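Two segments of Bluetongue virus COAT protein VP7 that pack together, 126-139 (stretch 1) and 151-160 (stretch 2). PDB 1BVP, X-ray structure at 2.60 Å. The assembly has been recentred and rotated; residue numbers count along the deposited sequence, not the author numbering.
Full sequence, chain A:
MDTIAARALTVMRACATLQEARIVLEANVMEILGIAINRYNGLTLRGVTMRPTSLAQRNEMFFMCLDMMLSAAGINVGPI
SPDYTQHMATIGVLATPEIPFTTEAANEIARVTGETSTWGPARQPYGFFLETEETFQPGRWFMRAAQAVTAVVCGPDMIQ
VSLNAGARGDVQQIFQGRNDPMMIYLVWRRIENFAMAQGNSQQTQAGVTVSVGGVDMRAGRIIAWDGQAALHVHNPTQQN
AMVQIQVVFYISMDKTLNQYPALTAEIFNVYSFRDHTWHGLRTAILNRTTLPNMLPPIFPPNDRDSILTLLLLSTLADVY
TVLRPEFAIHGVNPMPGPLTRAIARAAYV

Stretch 1 (126-139) YGFFLETEETFQPG
Stretch 2, residues 151-160: AVVCGPDMIQ

A single glutamine side chain does here what a backbone strand usually does: the carboxamide of Gln160 bonds to the main chain of stretch 1 at two points, NE2 donating to Gln137 O at 3.0 Å and OE1 accepting from Gly139 N at 2.7 Å, with N-H...acceptor angles of 164° and 175°. The general principle is that a primary amide, carrying a donor and an acceptor side by side, can mimic a peptide group and so hold a neighbouring segment by its main chain. Gln160 reaches its partners with chi1 at 56° (p), chi2 at -163° (t) and chi3 at 8°. The segment it holds is extended at Gln137 (phi/psi -51/127) and Pro138 (-64/134, C-gamma endo), then turns at Gly139 (75/19), where the positive phi by itself favours glycine.

Stretch 2 provides the platform, a hairpin. Strand 151-155 and strand 158-160 are joined by Val152 N to Gln160 O and Gln160 N to Val152 O, both 2.9 Å, and by Cys154 N to Met158 O, also 2.9 Å. At the bend, Pro156 (-69/-18, C-gamma exo) is followed by Asp157 (-134/23). Against this hairpin the short strand 134-136 runs almost perpendicular to strand 151-155: their N-to-C directions differ by 94° and their axes approach to 4.7 Å. So steep a crossing suits a local junction rather than a long ladder, and the one backbone hydrogen bond between these two strands is Phe136 N to Val153 O, at 3.0 Å. Next to it, Phe136 O accepts a CA-H...O contact from Cys154 CA at 3.5 Å, and the CA atoms of Phe136 and Cys154 lie 4.8 Å apart.

Phe136 (-111/139; chi1 -73°, m; chi2 63°) points its CA-to-CB bond toward stretch 2 and presents a ring face to Val152. The Val152 CG2 methyl sits 3.3 Å from the ring centroid of Phe136, only 5° off the normal, a CH-pi contact; Val152 has an off-well chi1 of 106°.

A second anchor lies at the hairpin bend. Gly127 to Leu130 forms a type I turn, closed by Leu130 N to Gly127 O at 3.0 Å, with Phe128 at -55/-32 and Phe129 at -109/28. The turn brings Phe129 N to Pro156 O at 2.6 Å, a short hydrogen bond with an angle of 144°. Gly127 CA makes a CA-H...O contact with the same Pro156 O at 3.4 Å; an ideal CB on Gly127 would stand 2.5 Å from that oxygen, a clash, so the close approach depends on the absent side chain. The CA-to-CB bond of Phe129 points toward stretch 2, and with chi1 -62° (m) and chi2 -78° the ring lies with CE2 3.5 Å from Ile159 CG2 and CD1 4.3 Å from Val153 CG1. After the turn in sequence, Thr132 OG1 (chi1 47°, p) donates to Phe129 O at 2.9 Å, tying the turn to the chain that leads into strand 134-136.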

ATOM      1  N   TYR A 126      -7.384  10.785   2.878  1.00 28.84           N
ATOM      2  CA  TYR A 126      -7.758  11.479   4.088  1.00 32.38           C
ATOM      3  C   TYR A 126      -9.238  11.546   4.388  1.00 30.24           C
ATOM      4  O   TYR A 126     -10.060  11.082   3.597  1.00 33.34           O
ATOM      5  CB  TYR A 126      -7.170  12.858   4.051  1.00 36.24           C
ATOM      6  CG  TYR A 126      -5.728  12.846   3.651  1.00 38.65           C
ATOM      7  CD1 TYR A 126      -4.775  12.037   4.328  1.00 37.75           C
ATOM      8  CD2 TYR A 126      -5.296  13.671   2.605  1.00 42.62           C
ATOM      9  CE1 TYR A 126      -3.401  12.072   3.953  1.00 42.54           C
ATOM     10  CE2 TYR A 126      -3.944  13.725   2.216  1.00 46.65           C
ATOM     11  CZ  TYR A 126      -3.002  12.938   2.881  1.00 48.36           C
ATOM     12  OH  TYR A 126      -1.697  13.085   2.438  1.00 49.02           O
ATOM     13  N   GLY A 127      -9.559  12.105   5.557  1.00 24.17           N
ATOM     14  CA  GLY A 127     -10.937  12.218   5.984  1.00 14.90           C
ATOM     15  C   GLY A 127     -11.731  13.093   5.037  1.00 16.66           C
ATOM     16  O   GLY A 127     -11.227  14.120   4.533  1.00 11.89           O
ATOM     17  N   PHE A 128     -12.981  12.701   4.808  1.00 17.16           N
ATOM     18  CA  PHE A 128     -13.836  13.452   3.912  1.00 11.55           C
ATOM     19  C   PHE A 128     -13.945  14.928   4.293  1.00 13.11           C
ATOM     20  O   PHE A 128     -14.085  15.790   3.432  1.00 15.37           O
ATOM     21  CB  PHE A 128     -15.212  12.809   3.852  1.00 12.41           C
ATOM     22  CG  PHE A 128     -16.097  13.422   2.816  1.00 20.74           C
ATOM     23  CD1 PHE A 128     -16.885  14.526   3.115  1.00 18.81           C
ATOM     24  CD2 PHE A 128     -16.147  12.907   1.542  1.00 20.86           C
ATOM     25  CE1 PHE A 128     -17.702  15.098   2.160  1.00 20.92           C
ATOM     26  CE2 PHE A 128     -16.969  13.480   0.575  1.00 23.53           C
ATOM     27  CZ  PHE A 128     -17.747  14.574   0.892  1.00 24.81           C
ATOM     28  N   PHE A 129     -13.874  15.217   5.589  1.00 18.69           N
ATOM     29  CA  PHE A 129     -13.980  16.592   6.096  1.00 17.07           C
ATOM     30  C   PHE A 129     -12.692  17.157   6.620  1.00 19.02           C
ATOM     31  O   PHE A 129     -12.705  18.014   7.486  1.00 25.43           O
ATOM     32  CB  PHE A 129     -15.007  16.683   7.218  1.00 13.43           C
ATOM     33  CG  PHE A 129     -16.385  16.323   6.799  1.00 10.75           C
ATOM     34  CD1 PHE A 129     -17.164  17.236   6.078  1.00  9.67           C
ATOM     35  CD2 PHE A 129     -16.901  15.056   7.090  1.00  7.06           C
ATOM     36  CE1 PHE A 129     -18.464  16.884   5.633  1.00  5.21           C
ATOM     37  CE2 PHE A 129     -18.175  14.697   6.667  1.00  6.07           C
ATOM     38  CZ  PHE A 129     -18.964  15.615   5.928  1.00  3.54           C
ATOM     39  N   LEU A 130     -11.573  16.699   6.093  1.00 22.31           N
ATOM     40  CA  LEU A 130     -10.300  17.205   6.541  1.00 19.62           C
ATOM     41  C   LEU A 130     -10.179  18.719   6.378  1.00 22.86           C
ATOM     42  O   LEU A 130      -9.595  19.398   7.215  1.00 24.20           O
ATOM     43  CB  LEU A 130      -9.183  16.531   5.761  1.00 21.33           C
ATOM     44  CG  LEU A 130      -7.777  16.961   6.199  1.00 23.49           C
ATOM     45  CD1 LEU A 130      -7.295  16.075   7.345  1.00 20.89           C
ATOM     46  CD2 LEU A 130      -6.823  16.891   5.015  1.00 21.10           C
ATOM     47  N   GLU A 131     -10.759  19.274   5.327  1.00 27.40           N
ATOM     48  CA  GLU A 131     -10.586  20.700   5.138  1.00 29.60           C
ATOM     49  C   GLU A 131     -11.733  21.555   5.609  1.00 28.59           C
ATOM     50  O   GLU A 131     -12.324  22.295   4.837  1.00 32.19           O
ATOM     51  CB  GLU A 131     -10.229  21.000   3.693  1.00 36.46           C
ATOM     52  CG  GLU A 131      -9.010  20.232   3.231  1.00 45.53           C
ATOM     53  CD  GLU A 131      -8.508  20.661   1.868  1.00 50.83           C
ATOM     54  OE1 GLU A 131      -9.348  21.002   0.997  1.00 47.38           O
ATOM     55  OE2 GLU A 131      -7.263  20.652   1.690  1.00 56.02           O
ATOM     56  N   THR A 132     -12.003  21.482   6.905  1.00 25.26           N
ATOM     57  CA  THR A 132     -13.063  22.246   7.544  1.00 21.84           C
ATOM     58  C   THR A 132     -12.422  23.212   8.547  1.00 24.11           C
ATOM     59  O   THR A 132     -11.450  22.856   9.230  1.00 20.78           O
ATOM     60  CB  THR A 132     -14.023  21.309   8.284  1.00 18.56           C
ATOM     61  OG1 THR A 132     -13.268  20.368   9.074  1.00 25.85           O
ATOM     62  CG2 THR A 132     -14.885  20.569   7.305  1.00  8.61           C
ATOM     63  N   GLU A 133     -12.975  24.418   8.659  1.00 25.55           N
ATOM     64  CA  GLU A 133     -12.410  25.403   9.572  1.00 26.26           C
ATOM     65  C   GLU A 133     -12.919  25.288  10.999  1.00 25.03           C
ATOM     66  O   GLU A 133     -12.242  25.704  11.938  1.00 24.91           O
ATOM     67  CB  GLU A 133     -12.711  26.798   9.063  1.00 32.48           C
ATOM     68  CG  GLU A 133     -12.019  27.136   7.799  1.00 41.01           C
ATOM     69  CD  GLU A 133     -12.370  28.513   7.320  1.00 52.23           C
ATOM     70  OE1 GLU A 133     -11.774  29.514   7.801  1.00 58.26           O
ATOM     71  OE2 GLU A 133     -13.268  28.589   6.466  1.00 59.51           O
ATOM     72  N   GLU A 134     -14.105  24.711  11.154  1.00 24.05           N
ATOM     73  CA  GLU A 134     -14.740  24.588  12.456  1.00 27.61           C
ATOM     74  C   GLU A 134     -15.147  23.163  12.699  1.00 26.49           C
ATOM     75  O   GLU A 134     -15.526  22.468  11.768  1.00 26.30           O
ATOM     76  CB  GLU A 134     -16.035  25.405  12.483  1.00 33.59           C
ATOM     77  CG  GLU A 134     -15.899  26.853  12.068  1.00 48.55           C
ATOM     78  CD  GLU A 134     -17.234  27.510  11.776  1.00 59.06           C
ATOM     79  OE1 GLU A 134     -18.177  26.800  11.327  1.00 64.46           O
ATOM     80  OE2 GLU A 134     -17.330  28.742  11.983  1.00 61.89           O
ATOM     81  N   THR A 135     -15.161  22.770  13.965  1.00 23.56           N
ATOM     82  CA  THR A 135     -15.596  21.445  14.361  1.00 21.68           C
ATOM     83  C   THR A 135     -16.411  21.590  15.690  1.00 24.79           C
ATOM     84  O   THR A 135     -16.201  22.536  16.463  1.00 26.58           O
ATOM     85  CB  THR A 135     -14.388  20.496  14.512  1.00 17.53           C
ATOM     86  OG1 THR A 135     -14.842  19.144  14.699  1.00 21.06           O
ATOM     87  CG2 THR A 135     -13.505  20.926  15.695  1.00 16.00           C
ATOM     88  N   PHE A 136     -17.345  20.673  15.926  1.00 20.78           N
ATOM     89  CA  PHE A 136     -18.204  20.666  17.105  1.00 16.16           C
ATOM     90  C   PHE A 136     -17.901  19.524  18.040  1.00 18.02           C
ATOM     91  O   PHE A 136     -17.716  18.417  17.568  1.00 21.98           O
ATOM     92  CB  PHE A 136     -19.649  20.527  16.654  1.00 14.33           C
ATOM     93  CG  PHE A 136     -20.189  21.774  16.031  1.00 21.71           C
ATOM     94  CD1 PHE A 136     -19.640  22.274  14.848  1.00 21.91           C
ATOM     95  CD2 PHE A 136     -21.195  22.504  16.661  1.00 24.17           C
ATOM     96  CE1 PHE A 136     -20.081  23.492  14.305  1.00 20.36           C
ATOM     97  CE2 PHE A 136     -21.640  23.717  16.120  1.00 22.63           C
ATOM     98  CZ  PHE A 136     -21.073  24.210  14.939  1.00 19.38           C
ATOM     99  N   GLN A 137     -17.899  19.757  19.358  1.00 16.05           N
ATOM    100  CA  GLN A 137     -17.626  18.663  20.300  1.00 12.67           C
ATOM    101  C   GLN A 137     -18.492  17.451  20.009  1.00 17.70           C
ATOM    102  O   GLN A 137     -19.733  17.541  19.889  1.00 23.47           O
ATOM    103  CB  GLN A 137     -17.854  19.051  21.742  1.00 10.88           C
ATOM    104  CG  GLN A 137     -17.554  17.898  22.684  1.00 19.14           C
ATOM    105  CD  GLN A 137     -17.997  18.144  24.112  1.00 18.12           C
ATOM    106  OE1 GLN A 137     -19.024  18.749  24.341  1.00 22.53           O
ATOM    107  NE2 GLN A 137     -17.237  17.645  25.068  1.00 18.52           N
ATOM    108  N   PRO A 138     -17.844  16.297  19.851  1.00 18.78           N
ATOM    109  CA  PRO A 138     -18.613  15.082  19.563  1.00 18.18           C
ATOM    110  C   PRO A 138     -19.559  14.676  20.682  1.00 17.73           C
ATOM    111  O   PRO A 138     -19.193  14.674  21.860  1.00 14.78           O
ATOM    112  CB  PRO A 138     -17.518  14.025  19.329  1.00  8.87           C
ATOM    113  CG  PRO A 138     -16.304  14.600  20.040  1.00  8.62           C
ATOM    114  CD  PRO A 138     -16.389  16.054  19.759  1.00 12.00           C
ATOM    115  N   GLY A 139     -20.785  14.354  20.296  1.00 19.82           N
ATOM    116  CA  GLY A 139     -21.777  13.885  21.242  1.00 20.56           C
ATOM    117  C   GLY A 139     -22.413  14.908  22.153  1.00 23.95           C
ATOM    118  O   GLY A 139     -22.883  14.542  23.226  1.00 22.46           O
ATOM    119  N   ALA A 151     -27.408  19.277  11.591  1.00 30.76           N
ATOM    120  CA  ALA A 151     -26.260  18.432  11.247  1.00 23.33           C
ATOM    121  C   ALA A 151     -25.025  19.286  11.404  1.00 21.07           C
ATOM    122  O   ALA A 151     -24.965  20.423  10.930  1.00 18.27           O
ATOM    123  CB  ALA A 151     -26.362  17.956   9.828  1.00 20.80           C
ATOM    124  N   VAL A 152     -23.984  18.703  11.956  1.00 22.71           N
ATOM    125  CA  VAL A 152     -22.793  19.484  12.191  1.00 21.26           C
ATOM    126  C   VAL A 152     -21.546  18.545  12.091  1.00 19.89           C
ATOM    127  O   VAL A 152     -21.681  17.335  12.321  1.00 18.81           O
ATOM    128  CB  VAL A 152     -23.042  20.150  13.596  1.00 16.25           C
ATOM    129  CG1 VAL A 152     -22.227  19.527  14.698  1.00 13.94           C
ATOM    130  CG2 VAL A 152     -22.912  21.592  13.523  1.00 17.07           C
ATOM    131  N   VAL A 153     -20.369  19.056  11.700  1.00 16.03           N
ATOM    132  CA  VAL A 153     -19.204  18.169  11.619  1.00 13.34           C
ATOM    133  C   VAL A 153     -18.491  18.043  12.955  1.00 16.98           C
ATOM    134  O   VAL A 153     -18.219  19.055  13.597  1.00 14.76           O
ATOM    135  CB  VAL A 153     -18.147  18.475  10.418  1.00 12.84           C
ATOM    136  CG1 VAL A 153     -18.673  19.456   9.404  1.00  9.06           C
ATOM    137  CG2 VAL A 153     -16.752  18.868  10.926  1.00  8.66           C
ATOM    138  N   CYS A 154     -18.165  16.810  13.351  1.00 14.46           N
ATOM    139  CA  CYS A 154     -17.487  16.580  14.601  1.00 14.35           C
ATOM    140  C   CYS A 154     -16.165  15.844  14.521  1.00 21.58           C
ATOM    141  O   CYS A 154     -15.601  15.424  15.535  1.00 27.86           O
ATOM    142  CB  CYS A 154     -18.417  15.862  15.549  1.00 12.64           C
ATOM    143  SG  CYS A 154     -19.164  14.433  14.883  1.00 18.65           S
ATOM    144  N   GLY A 155     -15.655  15.675  13.312  1.00 26.10           N
ATOM    145  CA  GLY A 155     -14.386  14.983  13.144  1.00 20.01           C
ATOM    146  C   GLY A 155     -14.000  15.136  11.701  1.00 21.29           C
ATOM    147  O   GLY A 155     -14.794  15.661  10.905  1.00 22.84           O
ATOM    148  N   PRO A 156     -12.799  14.685  11.318  1.00 19.73           N
ATOM    149  CA  PRO A 156     -12.313  14.787   9.933  1.00 15.72           C
ATOM    150  C   PRO A 156     -13.097  13.861   9.015  1.00 17.80           C
ATOM    151  O   PRO A 156     -13.144  14.084   7.814  1.00 17.64           O
ATOM    152  CB  PRO A 156     -10.871  14.320  10.037  1.00 17.91           C
ATOM    153  CG  PRO A 156     -10.536  14.385  11.519  1.00 13.24           C
ATOM    154  CD  PRO A 156     -11.817  14.003  12.171  1.00 14.95           C
ATOM    155  N   ASP A 157     -13.785  12.888   9.607  1.00 16.50           N
ATOM    156  CA  ASP A 157     -14.561  11.902   8.860  1.00 17.33           C
ATOM    157  C   ASP A 157     -15.935  11.697   9.445  1.00 17.35           C
ATOM    158  O   ASP A 157     -16.595  10.694   9.140  1.00 13.32           O
ATOM    159  CB  ASP A 157     -13.849  10.547   8.939  1.00 22.44           C
ATOM    160  CG  ASP A 157     -13.741  10.005  10.369  1.00 25.45           C
ATOM    161  OD1 ASP A 157     -13.931  10.778  11.343  1.00 28.25           O
ATOM    162  OD2 ASP A 157     -13.443   8.791  10.516  1.00 33.07           O
ATOM    163  N   MET A 158     -16.419  12.685  10.187  1.00 20.54           N
ATOM    164  CA  MET A 158     -17.668  12.489  10.898  1.00 15.09           C
ATOM    165  C   MET A 158     -18.607  13.669  11.059  1.00 18.27           C
ATOM    166  O   MET A 158     -18.174  14.825  11.179  1.00 14.92           O
ATOM    167  CB  MET A 158     -17.259  12.038  12.287  1.00  9.87           C
ATOM    168  CG  MET A 158     -18.276  11.306  13.011  1.00 15.73           C
ATOM    169  SD  MET A 158     -17.639   9.701  13.326  1.00 24.76           S
ATOM    170  CE  MET A 158     -19.024   8.917  12.866  1.00 29.57           C
ATOM    171  N   ILE A 159     -19.903  13.369  11.053  1.00 19.89           N
ATOM    172  CA  ILE A 159     -20.916  14.385  11.325  1.00 20.12           C
ATOM    173  C   ILE A 159     -21.896  13.772  12.333  1.00 21.68           C
ATOM    174  O   ILE A 159     -21.976  12.526  12.487  1.00 20.13           O
ATOM    175  CB  ILE A 159     -21.717  14.856  10.081  1.00 18.69           C
ATOM    176  CG1 ILE A 159     -22.721  13.802   9.648  1.00 19.02           C
ATOM    177  CG2 ILE A 159     -20.797  15.291   8.965  1.00 17.58           C
ATOM    178  CD1 ILE A 159     -23.871  14.392   8.899  1.00 16.29           C
ATOM    179  N   GLN A 160     -22.592  14.641  13.063  1.00 23.39           N
ATOM    180  CA  GLN A 160     -23.619  14.210  14.039  1.00 22.03           C
ATOM    181  C   GLN A 160     -24.793  15.114  13.776  1.00 20.03           C
ATOM    182  O   GLN A 160     -24.614  16.247  13.294  1.00 15.53           O
ATOM    183  CB  GLN A 160     -23.169  14.325  15.494  1.00 15.27           C
ATOM    184  CG  GLN A 160     -22.705  15.707  15.879  1.00 15.93           C
ATOM    185  CD  GLN A 160     -21.906  15.712  17.161  1.00 18.32           C
ATOM    186  OE1 GLN A 160     -21.561  14.669  17.700  1.00 18.87           O
ATOM    187  NE2 GLN A 160     -21.586  16.895  17.645  1.00 26.42           N
TER